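Local coordinates for C alpha-dehydrogenase (PDB 4YAC) that oxidises the C-alpha hydroxyl of lignin-derived beta-aryl ethers with NAD(+) as hydride acceptor, as a short-chain dehydrogenase of the beta-aryl ether cleavage pathway, at the 1,4-dihydronicotinamide adenine dinucleotide site and the interface of chains A and B. Residues are numbered along the deposited sequence; one frame, centred on the assembly and turned at random. Chains: chain A/B, C alpha-dehydrogenase.

Contact 1: the 1,4-dihydronicotinamide adenine dinucleotide site. Residues chain A 13, 16-18, 38-40, 43, 63-66, 92, 94, 114. With NAI (1,4-dihydronicotinamide adenine dinucleotide), chain C.
The Rossmann-fold dinucleotide site of a short-chain dehydrogenase holds the adenosine half of NADH between the glycine-rich loop, with A:Gly13 and A:Gly17, and the acidic end of strand 33-38. There A:Asp38, its CG anti to the backbone N (chi1 -156°), turns both syn lone pairs to the adenosine ribose: OD2 takes the 3'-hydroxyl O3B at 2.6 Å and OD1 the 2'-hydroxyl O2B at 2.8 Å. The anti lone pair of OD1 accepts the N-H of A:Arg40, which fixes the carboxylate. O3B of NADH also shares a hydrogen bond with ND1 of A:His43 at 2.9 Å. Branched A:Ile39 lays CB over the six-membered adenine ring and CG2 over the five-membered one, while A:Leu65 CD1 covers the six-membered ring. The adenine edge is read by A:Leu65 N, 3.1 Å from N1A and nearly straight (173° at H), and by A:Asp64 OD1, which N6A meets from above the carboxylate plane at 3.1 Å. A:Thr66 N and OG1 share that oxygen and steady it. A:Ser16 OG reaches phosphate oxygen O2A at 3.0 Å, and A:Val18 N at the start of helix 17-28 meets O5D. An aspartate gripping the 2'-hydroxyl would disfavour a 2'-phosphate, so the site secures the cofactor and probably favours NADH over NADPH.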
loop_
_atom_site.group_PDB
_atom_site.type_symbol
_atom_site.label_atom_id
_atom_site.label_comp_id
_atom_site.label_asym_id
_atom_site.label_seq_id
_atom_site.Cartn_x
_atom_site.Cartn_y
_atom_site.Cartn_z
ATOM N N GLY A 13 4.975 18.907 -7.442
ATOM C CA GLY A 13 4.421 19.691 -6.359
ATOM C C GLY A 13 5.350 20.807 -5.925
ATOM O O GLY A 13 5.147 21.411 -4.873
ATOM N N SER A 16 5.094 24.546 -3.833
ATOM C CA SER A 16 4.729 24.789 -2.438
ATOM C C SER A 16 5.216 23.701 -1.491
ATOM O O SER A 16 5.591 22.613 -1.919
ATOM C CB SER A 16 3.204 24.914 -2.321
ATOM O OG SER A 16 2.817 25.309 -1.019
ATOM N N GLY A 17 5.215 24.017 -0.200
ATOM C CA GLY A 17 5.363 23.024 0.853
ATOM C C GLY A 17 6.628 22.189 0.804
ATOM O O GLY A 17 7.711 22.694 0.503
ATOM N N VAL A 18 6.480 20.902 1.111
ATOM C CA VAL A 18 7.612 19.976 1.180
ATOM C C VAL A 18 8.402 19.944 -0.119
ATOM O O VAL A 18 9.633 19.976 -0.102
ATOM C CB VAL A 18 7.135 18.542 1.520
ATOM C CG1 VAL A 18 8.258 17.524 1.338
ATOM C CG2 VAL A 18 6.620 18.489 2.942
ATOM N N ASP A 38 4.071 21.741 -11.168
ATOM C CA ASP A 38 2.960 21.997 -10.261
ATOM C C ASP A 38 1.692 22.298 -11.045
ATOM O O ASP A 38 1.751 22.875 -12.122
ATOM C CB ASP A 38 3.299 23.165 -9.337
ATOM C CG ASP A 38 2.525 23.128 -8.044
ATOM O OD1 ASP A 38 1.334 23.510 -8.045
ATOM O OD2 ASP A 38 3.115 22.723 -7.024
ATOM N N ILE A 39 0.542 21.909 -10.508
ATOM C CA ILE A 39 -0.717 22.156 -11.195
ATOM C C ILE A 39 -1.141 23.619 -11.074
ATOM O O ILE A 39 -1.803 24.147 -11.963
ATOM C CB ILE A 39 -1.835 21.243 -10.655
ATOM C CG1 ILE A 39 -3.005 21.207 -11.638
ATOM C CG2 ILE A 39 -2.284 21.691 -9.263
ATOM C CD1 ILE A 39 -4.062 20.143 -11.299
ATOM N N ARG A 40 -0.741 24.280 -9.990
ATOM C CA ARG A 40 -1.162 25.657 -9.749
ATOM C C ARG A 40 -0.170 26.690 -10.267
ATOM O O ARG A 40 0.978 26.745 -9.827
ATOM C CB ARG A 40 -1.395 25.884 -8.260
ATOM C CG ARG A 40 -2.744 25.355 -7.796
ATOM C CD ARG A 40 -3.013 25.668 -6.346
ATOM N NE ARG A 40 -3.095 27.101 -6.086
ATOM C CZ ARG A 40 -3.458 27.626 -4.919
ATOM N NH1 ARG A 40 -3.781 26.839 -3.901
ATOM N NH2 ARG A 40 -3.501 28.942 -4.769
ATOM N N HIS A 43 1.223 29.154 -7.584
ATOM C CA HIS A 43 2.289 28.599 -6.748
ATOM C C HIS A 43 3.633 28.641 -7.479
ATOM O O HIS A 43 4.654 28.987 -6.890
ATOM C CB HIS A 43 1.958 27.167 -6.327
ATOM C CG HIS A 43 0.892 27.081 -5.276
ATOM N ND1 HIS A 43 0.424 25.880 -4.793
ATOM C CD2 HIS A 43 0.212 28.047 -4.615
ATOM C CE1 HIS A 43 -0.507 26.110 -3.880
ATOM N NE2 HIS A 43 -0.653 27.414 -3.752
ATOM N N LEU A 63 1.770 21.591 -14.623
ATOM C CA LEU A 63 1.459 20.204 -14.941
ATOM C C LEU A 63 0.508 19.592 -13.925
ATOM O O LEU A 63 0.744 19.673 -12.723
ATOM C CB LEU A 63 2.745 19.373 -14.992
ATOM C CG LEU A 63 2.569 17.853 -15.057
ATOM C CD1 LEU A 63 1.903 17.439 -16.359
ATOM C CD2 LEU A 63 3.903 17.152 -14.884
ATOM N N ASP A 64 -0.566 18.987 -14.434
ATOM C CA ASP A 64 -1.415 18.083 -13.666
ATOM C C ASP A 64 -0.833 16.678 -13.801
ATOM O O ASP A 64 -0.858 16.094 -14.880
ATOM C CB ASP A 64 -2.862 18.133 -14.177
ATOM C CG ASP A 64 -3.812 17.258 -13.369
ATOM O OD1 ASP A 64 -3.349 16.471 -12.517
ATOM O OD2 ASP A 64 -5.037 17.348 -13.604
ATOM N N LEU A 65 -0.302 16.146 -12.706
ATOM C CA LEU A 65 0.411 14.872 -12.731
ATOM C C LEU A 65 -0.487 13.702 -13.109
ATOM O O LEU A 65 0.010 12.633 -13.479
ATOM C CB LEU A 65 1.048 14.600 -11.369
ATOM C CG LEU A 65 1.978 15.698 -10.861
ATOM C CD1 LEU A 65 2.234 15.523 -9.383
ATOM C CD2 LEU A 65 3.281 15.720 -11.646
ATOM N N THR A 66 -1.800 13.894 -13.001
ATOM C CA THR A 66 -2.751 12.840 -13.346
ATOM C C THR A 66 -2.981 12.768 -14.856
ATOM O O THR A 66 -3.636 11.848 -15.342
ATOM C CB THR A 66 -4.111 13.044 -12.626
ATOM O OG1 THR A 66 -4.796 14.180 -13.173
ATOM C CG2 THR A 66 -3.898 13.240 -11.129
ATOM N N ALA A 92 4.560 15.559 -4.863
ATOM C CA ALA A 92 3.204 16.105 -4.836
ATOM C C ALA A 92 2.266 15.135 -4.139
ATOM O O ALA A 92 2.376 13.923 -4.295
ATOM C CB ALA A 92 2.710 16.395 -6.242
ATOM N N VAL A 94 -1.923 15.121 -1.957
ATOM C CA VAL A 94 -3.065 15.806 -1.367
ATOM C C VAL A 94 -3.649 14.970 -0.241
ATOM O O VAL A 94 -3.336 13.786 -0.110
ATOM C CB VAL A 94 -4.165 16.083 -2.408
ATOM C CG1 VAL A 94 -3.621 16.951 -3.531
ATOM C CG2 VAL A 94 -4.723 14.775 -2.966
ATOM N N VAL A 114 -4.029 11.578 -7.554
ATOM C CA VAL A 114 -2.827 12.387 -7.324
ATOM C C VAL A 114 -1.753 11.604 -6.581
ATOM O O VAL A 114 -0.595 11.591 -6.993
ATOM C CB VAL A 114 -3.135 13.667 -6.520
ATOM C CG1 VAL A 114 -1.859 14.483 -6.292
ATOM C CG2 VAL A 114 -4.169 14.508 -7.236
HETATM P PA NAI C . 1.147 21.812 -0.243
HETATM O O1A NAI C . -0.280 22.259 -0.445
HETATM O O2A NAI C . 1.915 22.903 0.524
HETATM O O5B NAI C . 1.830 21.565 -1.638
HETATM C C5B NAI C . 1.253 20.670 -2.532
HETATM C C4B NAI C . 1.582 21.071 -3.908
HETATM O O4B NAI C . 1.241 19.959 -4.802
HETATM C C3B NAI C . 0.804 22.231 -4.327
HETATM O O3B NAI C . 1.637 23.202 -4.947
HETATM C C2B NAI C . -0.180 21.723 -5.249
HETATM O O2B NAI C . -0.570 22.721 -6.211
HETATM C C1B NAI C . 0.473 20.593 -5.875
HETATM N N9A NAI C . -0.443 19.669 -6.487
HETATM C C8A NAI C . -1.600 19.156 -5.983
HETATM N N7A NAI C . -2.173 18.335 -6.878
HETATM C C5A NAI C . -1.391 18.288 -8.002
HETATM C C6A NAI C . -1.438 17.643 -9.233
HETATM N N6A NAI C . -2.513 16.768 -9.584
HETATM N N1A NAI C . -0.443 17.847 -10.139
HETATM C C2A NAI C . 0.593 18.666 -9.875
HETATM N N3A NAI C . 0.680 19.304 -8.695
HETATM C C4A NAI C . -0.284 19.142 -7.754
HETATM O O3 NAI C . 1.181 20.479 0.541
HETATM P PN NAI C . 2.424 20.064 1.464
HETATM O O1N NAI C . 2.540 21.043 2.622
HETATM O O2N NAI C . 2.188 18.582 2.026
HETATM O O5D NAI C . 3.732 20.091 0.633
HETATM O O HOH W 1 4.621 19.885 -1.742
#

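Contact 2: the interface of chains A and B. Residues chain A 148, 248, 256, 259-260, 263; chain B 263, 266-267.
CG of A:Asp263 and of B:Asp263 stands anti to its own carbonyl carbon (chi1 -62° in both), and so the two carboxylates, related by the two-fold, point at each other tip to tip. Their planes lie 6° apart and stacked, with CG of A:Asp263 3.6 Å from CG of B:Asp263. Two acids pressed face to face should repel if both are charged; one might hold a proton, though protons are not seen. Part of the cost may be met by A:Gln259, bent at chi2 (56°), whose amide NE2 donates to OD1 of A:Asp263 at 2.9 Å from above the carboxylate plane, the acceptor lying near the amide plane. One helical turn further along helix 255-271, B:Val266 supplies its two methyls to two aromatic side chains. With CG1 anti to the backbone N, it turns CG2 over the centre of the six-membered ring of A:Trp248 and meets A:Phe148 tip to tip, CG1 lying 4.0 Å from CE1. A short branched residue suits this place because its forked end serves both aromatic rings. B:Ile267, longer by a methyl, sends CD1 to helix 255-271 of chain A, crossing A:Gln259 obliquely and the extended A:Lys260 at about a right angle. No polar bond joins the chains in this patch. CD1 of B:Ile267 ends 3.6 Å from the carbonyl O of A:Ala256 and 3.8 Å from CG of A:Lys260.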
loop_
_atom_site.group_PDB
_atom_site.type_symbol
_atom_site.label_atom_id
_atom_site.label_comp_id
_atom_site.label_asym_id
_atom_site.label_seq_id
_atom_site.Cartn_x
_atom_site.Cartn_y
_atom_site.Cartn_z
ATOM N N PHE A 148 2.913 3.468 7.360
ATOM C CA PHE A 148 3.199 2.513 8.430
ATOM C C PHE A 148 2.110 2.481 9.497
ATOM O O PHE A 148 1.978 1.493 10.223
ATOM C CB PHE A 148 4.526 2.845 9.112
ATOM C CG PHE A 148 5.732 2.519 8.286
ATOM C CD1 PHE A 148 6.297 1.256 8.334
ATOM C CD2 PHE A 148 6.310 3.477 7.474
ATOM C CE1 PHE A 148 7.411 0.953 7.578
ATOM C CE2 PHE A 148 7.422 3.181 6.718
ATOM C CZ PHE A 148 7.974 1.915 6.770
ATOM N N TRP A 248 15.455 3.809 3.022
ATOM C CA TRP A 248 14.567 4.186 4.119
ATOM C C TRP A 248 14.934 5.552 4.686
ATOM O O TRP A 248 15.881 5.671 5.462
ATOM C CB TRP A 248 14.608 3.148 5.244
ATOM C CG TRP A 248 14.036 1.814 4.883
ATOM C CD1 TRP A 248 14.704 0.625 4.830
ATOM C CD2 TRP A 248 12.678 1.527 4.529
ATOM N NE1 TRP A 248 13.846 -0.383 4.467
ATOM C CE2 TRP A 248 12.595 0.144 4.275
ATOM C CE3 TRP A 248 11.522 2.304 4.404
ATOM C CZ2 TRP A 248 11.406 -0.479 3.903
ATOM C CZ3 TRP A 248 10.341 1.684 4.034
ATOM C CH2 TRP A 248 10.294 0.306 3.787
ATOM N N ALA A 256 10.246 4.284 16.596
ATOM C CA ALA A 256 10.871 2.967 16.661
ATOM C C ALA A 256 10.110 2.004 17.572
ATOM O O ALA A 256 9.663 0.950 17.120
ATOM C CB ALA A 256 12.312 3.096 17.129
ATOM N N GLN A 259 6.781 1.231 16.333
ATOM C CA GLN A 259 6.842 0.400 15.137
ATOM C C GLN A 259 7.215 -1.039 15.498
ATOM O O GLN A 259 6.738 -1.984 14.870
ATOM C CB GLN A 259 7.842 0.979 14.127
ATOM C CG GLN A 259 7.825 0.295 12.765
ATOM C CD GLN A 259 6.449 0.307 12.119
ATOM O OE1 GLN A 259 5.773 1.337 12.087
ATOM N NE2 GLN A 259 6.022 -0.845 11.614
ATOM N N LYS A 260 8.060 -1.201 16.513
ATOM C CA LYS A 260 8.435 -2.530 16.993
ATOM C C LYS A 260 7.208 -3.308 17.442
ATOM O O LYS A 260 7.112 -4.518 17.230
ATOM C CB LYS A 260 9.417 -2.437 18.160
ATOM C CG LYS A 260 10.843 -2.057 17.795
ATOM C CD LYS A 260 11.694 -2.011 19.055
ATOM C CE LYS A 260 13.156 -1.747 18.765
ATOM N NZ LYS A 260 13.964 -1.883 20.010
ATOM N N ASP A 263 5.208 -4.283 14.428
ATOM C CA ASP A 263 5.916 -5.398 13.810
ATOM C C ASP A 263 5.669 -6.703 14.570
ATOM O O ASP A 263 5.415 -7.742 13.962
ATOM C CB ASP A 263 7.424 -5.123 13.753
ATOM C CG ASP A 263 7.776 -3.912 12.906
ATOM O OD1 ASP A 263 6.987 -3.536 12.011
ATOM O OD2 ASP A 263 8.859 -3.336 13.138
ATOM N N ASP B 263 11.738 -5.892 9.007
ATOM C CA ASP B 263 11.350 -4.969 10.066
ATOM C C ASP B 263 12.567 -4.246 10.648
ATOM O O ASP B 263 12.533 -3.035 10.858
ATOM C CB ASP B 263 10.615 -5.708 11.191
ATOM C CG ASP B 263 9.317 -6.351 10.731
ATOM O OD1 ASP B 263 8.730 -5.900 9.723
ATOM O OD2 ASP B 263 8.882 -7.315 11.394
ATOM N N VAL B 266 13.852 -1.154 8.880
ATOM C CA VAL B 266 13.089 0.057 9.159
ATOM C C VAL B 266 13.462 0.637 10.521
ATOM O O VAL B 266 13.734 1.832 10.637
ATOM C CB VAL B 266 11.567 -0.224 9.100
ATOM C CG1 VAL B 266 10.766 0.934 9.683
ATOM C CG2 VAL B 266 11.136 -0.493 7.663
ATOM N N ILE B 267 13.476 -0.210 11.547
ATOM C CA ILE B 267 13.853 0.215 12.890
ATOM C C ILE B 267 15.248 0.838 12.885
ATOM O O ILE B 267 15.459 1.905 13.463
ATOM C CB ILE B 267 13.818 -0.970 13.889
ATOM C CG1 ILE B 267 12.413 -1.583 13.955
ATOM C CG2 ILE B 267 14.275 -0.536 15.284
ATOM C CD1 ILE B 267 11.306 -0.601 14.303
#

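Contact 3: the interface of chains A and B. Residues chain A 145, 250-256, 259; chain B 266, 269-271, 273-274, 279, 282.
The loop 250-254 of chain A and the start of its helix 255-271 meet the C-terminal end of helix 255-271 of chain B, the following turn and helix 277-290. B:Met270 supplies the long apolar arm: extended beyond CG (chi2 178°), it runs past A:Leu250 CB and the carbonyl O of A:Tyr252 until CE meets CE of A:Met145 tip to tip at 3.9 Å. A long unbranched thioether suits a place lined by both carbon and backbone atoms, where SD lies beside the backbone joining A:Phe255 to A:Ala256. B:Met271, bent at chi2 and chi3, tucks SD 3.6 Å from CB of A:Ala256. Two prolines, compact and rigid, lie against tyrosine faces: A:Pro251 CA sits over the B:Tyr273 ring, 3.7 Å from its centroid, and A:Pro253 CB likewise covers the ring of B:Tyr279. The guanidinium of B:Arg282 lies between A:Tyr252 CD1 on one face and B:Tyr279 CA on the other, held by a salt bridge to A:Glu254. It grips that carboxylate side-on, the planes 25° apart, each oxygen approached from above the carboxylate plane. NH2 of B:Arg282 donates to OE1 of A:Glu254 at 3.0 Å (156° at H), while its NE donates to OE2 at 2.5 Å.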
loop_
_atom_site.group_PDB
_atom_site.type_symbol
_atom_site.label_atom_id
_atom_site.label_comp_id
_atom_site.label_asym_id
_atom_site.label_seq_id
_atom_site.Cartn_x
_atom_site.Cartn_y
_atom_site.Cartn_z
ATOM N N MET A 145 4.449 8.791 7.075
ATOM C CA MET A 145 4.432 7.778 8.122
ATOM C C MET A 145 3.088 7.049 8.126
ATOM O O MET A 145 2.941 6.015 8.776
ATOM C CB MET A 145 4.713 8.399 9.490
ATOM C CG MET A 145 6.189 8.675 9.749
ATOM S SD MET A 145 7.239 7.212 9.584
ATOM C CE MET A 145 6.489 6.089 10.763
ATOM N N LEU A 250 13.505 7.769 7.066
ATOM C CA LEU A 250 12.541 7.860 8.155
ATOM C C LEU A 250 13.203 8.558 9.341
ATOM O O LEU A 250 13.587 7.909 10.310
ATOM C CB LEU A 250 12.058 6.463 8.566
ATOM C CG LEU A 250 11.786 5.443 7.459
ATOM C CD1 LEU A 250 11.762 4.039 8.036
ATOM C CD2 LEU A 250 10.487 5.747 6.758
ATOM N N PRO A 251 13.347 9.887 9.270
ATOM C CA PRO A 251 14.203 10.558 10.255
ATOM C C PRO A 251 13.533 10.807 11.612
ATOM O O PRO A 251 13.645 11.903 12.162
ATOM C CB PRO A 251 14.555 11.870 9.549
ATOM C CG PRO A 251 13.383 12.162 8.692
ATOM C CD PRO A 251 12.815 10.828 8.268
ATOM N N TYR A 252 12.871 9.787 12.153
ATOM C CA TYR A 252 12.164 9.910 13.427
ATOM C C TYR A 252 12.387 8.688 14.318
ATOM O O TYR A 252 11.596 7.746 14.290
ATOM C CB TYR A 252 10.668 10.112 13.182
ATOM C CG TYR A 252 10.389 11.139 12.117
ATOM C CD1 TYR A 252 10.713 12.472 12.315
ATOM C CD2 TYR A 252 9.820 10.775 10.907
ATOM C CE1 TYR A 252 10.475 13.413 11.340
ATOM C CE2 TYR A 252 9.572 11.713 9.926
ATOM C CZ TYR A 252 9.901 13.032 10.151
ATOM O OH TYR A 252 9.661 13.980 9.187
ATOM N N PRO A 253 13.467 8.704 15.117
ATOM C CA PRO A 253 13.762 7.575 16.011
ATOM C C PRO A 253 12.659 7.336 17.046
ATOM O O PRO A 253 12.623 6.270 17.662
ATOM C CB PRO A 253 15.071 7.989 16.694
ATOM C CG PRO A 253 15.642 9.074 15.850
ATOM C CD PRO A 253 14.493 9.758 15.196
ATOM N N GLU A 254 11.778 8.316 17.228
ATOM C CA GLU A 254 10.654 8.186 18.154
ATOM C C GLU A 254 9.770 6.998 17.825
ATOM O O GLU A 254 9.353 6.248 18.708
ATOM C CB GLU A 254 9.780 9.436 18.130
ATOM C CG GLU A 254 10.503 10.725 18.324
ATOM C CD GLU A 254 10.885 11.397 17.022
ATOM O OE1 GLU A 254 11.664 10.806 16.252
ATOM O OE2 GLU A 254 10.396 12.518 16.774
ATOM N N PHE A 255 9.474 6.852 16.540
ATOM C CA PHE A 255 8.489 5.888 16.075
ATOM C C PHE A 255 8.993 4.449 16.174
ATOM O O PHE A 255 8.254 3.509 15.886
ATOM C CB PHE A 255 8.094 6.216 14.631
ATOM C CG PHE A 255 7.424 7.562 14.473
ATOM C CD1 PHE A 255 6.541 8.030 15.433
ATOM C CD2 PHE A 255 7.680 8.358 13.367
ATOM C CE1 PHE A 255 5.926 9.261 15.293
ATOM C CE2 PHE A 255 7.066 9.591 13.222
ATOM C CZ PHE A 255 6.189 10.041 14.186
ATOM N N ALA A 256 10.246 4.284 16.596
ATOM C CA ALA A 256 10.871 2.967 16.661
ATOM C C ALA A 256 10.110 2.004 17.572
ATOM O O ALA A 256 9.663 0.950 17.120
ATOM C CB ALA A 256 12.312 3.096 17.129
ATOM N N GLN A 259 6.781 1.231 16.333
ATOM C CA GLN A 259 6.842 0.400 15.137
ATOM C C GLN A 259 7.215 -1.039 15.498
ATOM O O GLN A 259 6.738 -1.984 14.870
ATOM C CB GLN A 259 7.842 0.979 14.127
ATOM C CG GLN A 259 7.825 0.295 12.765
ATOM C CD GLN A 259 6.449 0.307 12.119
ATOM O OE1 GLN A 259 5.773 1.337 12.087
ATOM N NE2 GLN A 259 6.022 -0.845 11.614
ATOM N N VAL B 266 13.852 -1.154 8.880
ATOM C CA VAL B 266 13.089 0.057 9.159
ATOM C C VAL B 266 13.462 0.637 10.521
ATOM O O VAL B 266 13.734 1.832 10.637
ATOM C CB VAL B 266 11.567 -0.224 9.100
ATOM C CG1 VAL B 266 10.766 0.934 9.683
ATOM C CG2 VAL B 266 11.136 -0.493 7.663
ATOM N N ALA B 269 16.803 2.183 10.402
ATOM C CA ALA B 269 16.769 3.431 9.648
ATOM C C ALA B 269 16.276 4.571 10.529
ATOM O O ALA B 269 16.860 5.654 10.541
ATOM C CB ALA B 269 15.890 3.290 8.424
ATOM N N MET B 270 15.198 4.319 11.265
ATOM C CA MET B 270 14.681 5.296 12.215
ATOM C C MET B 270 15.736 5.639 13.261
ATOM O O MET B 270 15.964 6.808 13.568
ATOM C CB MET B 270 13.425 4.772 12.912
ATOM C CG MET B 270 12.238 4.539 11.998
ATOM S SD MET B 270 10.845 3.866 12.918
ATOM C CE MET B 270 9.577 3.830 11.653
ATOM N N MET B 271 16.379 4.612 13.802
ATOM C CA MET B 271 17.352 4.804 14.869
ATOM C C MET B 271 18.665 5.407 14.364
ATOM O O MET B 271 19.475 5.885 15.158
ATOM C CB MET B 271 17.637 3.472 15.573
ATOM C CG MET B 271 16.483 2.924 16.413
ATOM S SD MET B 271 15.786 4.104 17.589
ATOM C CE MET B 271 17.263 4.698 18.409
ATOM N N TYR B 273 19.025 8.068 12.847
ATOM C CA TYR B 273 18.957 9.513 13.052
ATOM C C TYR B 273 18.918 9.865 14.541
ATOM O O TYR B 273 18.622 11.001 14.906
ATOM C CB TYR B 273 17.723 10.096 12.360
ATOM C CG TYR B 273 17.761 10.064 10.847
ATOM C CD1 TYR B 273 18.189 11.167 10.121
ATOM C CD2 TYR B 273 17.353 8.937 10.143
ATOM C CE1 TYR B 273 18.217 11.150 8.740
ATOM C CE2 TYR B 273 17.373 8.911 8.760
ATOM C CZ TYR B 273 17.806 10.020 8.063
ATOM O OH TYR B 273 17.833 10.000 6.687
ATOM N N ALA B 274 19.211 8.889 15.397
ATOM C CA ALA B 274 19.161 9.094 16.844
ATOM C C ALA B 274 20.179 10.134 17.311
ATOM O O ALA B 274 19.815 11.156 17.896
ATOM C CB ALA B 274 19.393 7.775 17.567
ATOM N N TYR B 279 16.731 15.091 17.056
ATOM C CA TYR B 279 16.047 14.098 17.874
ATOM C C TYR B 279 16.196 14.416 19.357
ATOM O O TYR B 279 15.233 14.333 20.120
ATOM C CB TYR B 279 16.598 12.704 17.573
ATOM C CG TYR B 279 16.070 11.617 18.476
ATOM C CD1 TYR B 279 14.748 11.203 18.395
ATOM C CD2 TYR B 279 16.895 10.996 19.407
ATOM C CE1 TYR B 279 14.262 10.207 19.215
ATOM C CE2 TYR B 279 16.417 9.999 20.232
ATOM C CZ TYR B 279 15.099 9.607 20.131
ATOM O OH TYR B 279 14.615 8.614 20.950
ATOM N N ARG B 282 13.815 17.137 20.287
ATOM C CA ARG B 282 12.447 16.651 20.419
ATOM C C ARG B 282 12.286 15.814 21.693
ATOM O O ARG B 282 11.225 15.833 22.318
ATOM C CB ARG B 282 12.038 15.841 19.185
ATOM C CG ARG B 282 11.986 16.642 17.894
ATOM C CD ARG B 282 11.225 15.886 16.813
ATOM N NE ARG B 282 11.827 14.588 16.515
ATOM C CZ ARG B 282 12.824 14.397 15.654
ATOM N NH1 ARG B 282 13.353 15.421 14.996
ATOM N NH2 ARG B 282 13.298 13.176 15.453
#

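Contact 2 and contact 3 are neighbouring stretches of one two-fold interface, their C-alpha centres about 8 Å apart, and they share A:Ala256, A:Gln259 and B:Val266. Helix 255-271 of each chain serves both, so the acidic, aliphatic and methionine stretches form a continuous surface that is repeated with the chains exchanged. Contact 1 lies about 29 Å from contact 2 and about 27 Å from contact 3, measured between C-alpha centres, and shares no residue with either. The adenosine pocket residues given all come from chain A, so pairing would affect them indirectly if at all. The dimer may be the working form, but the structure alone does not show this.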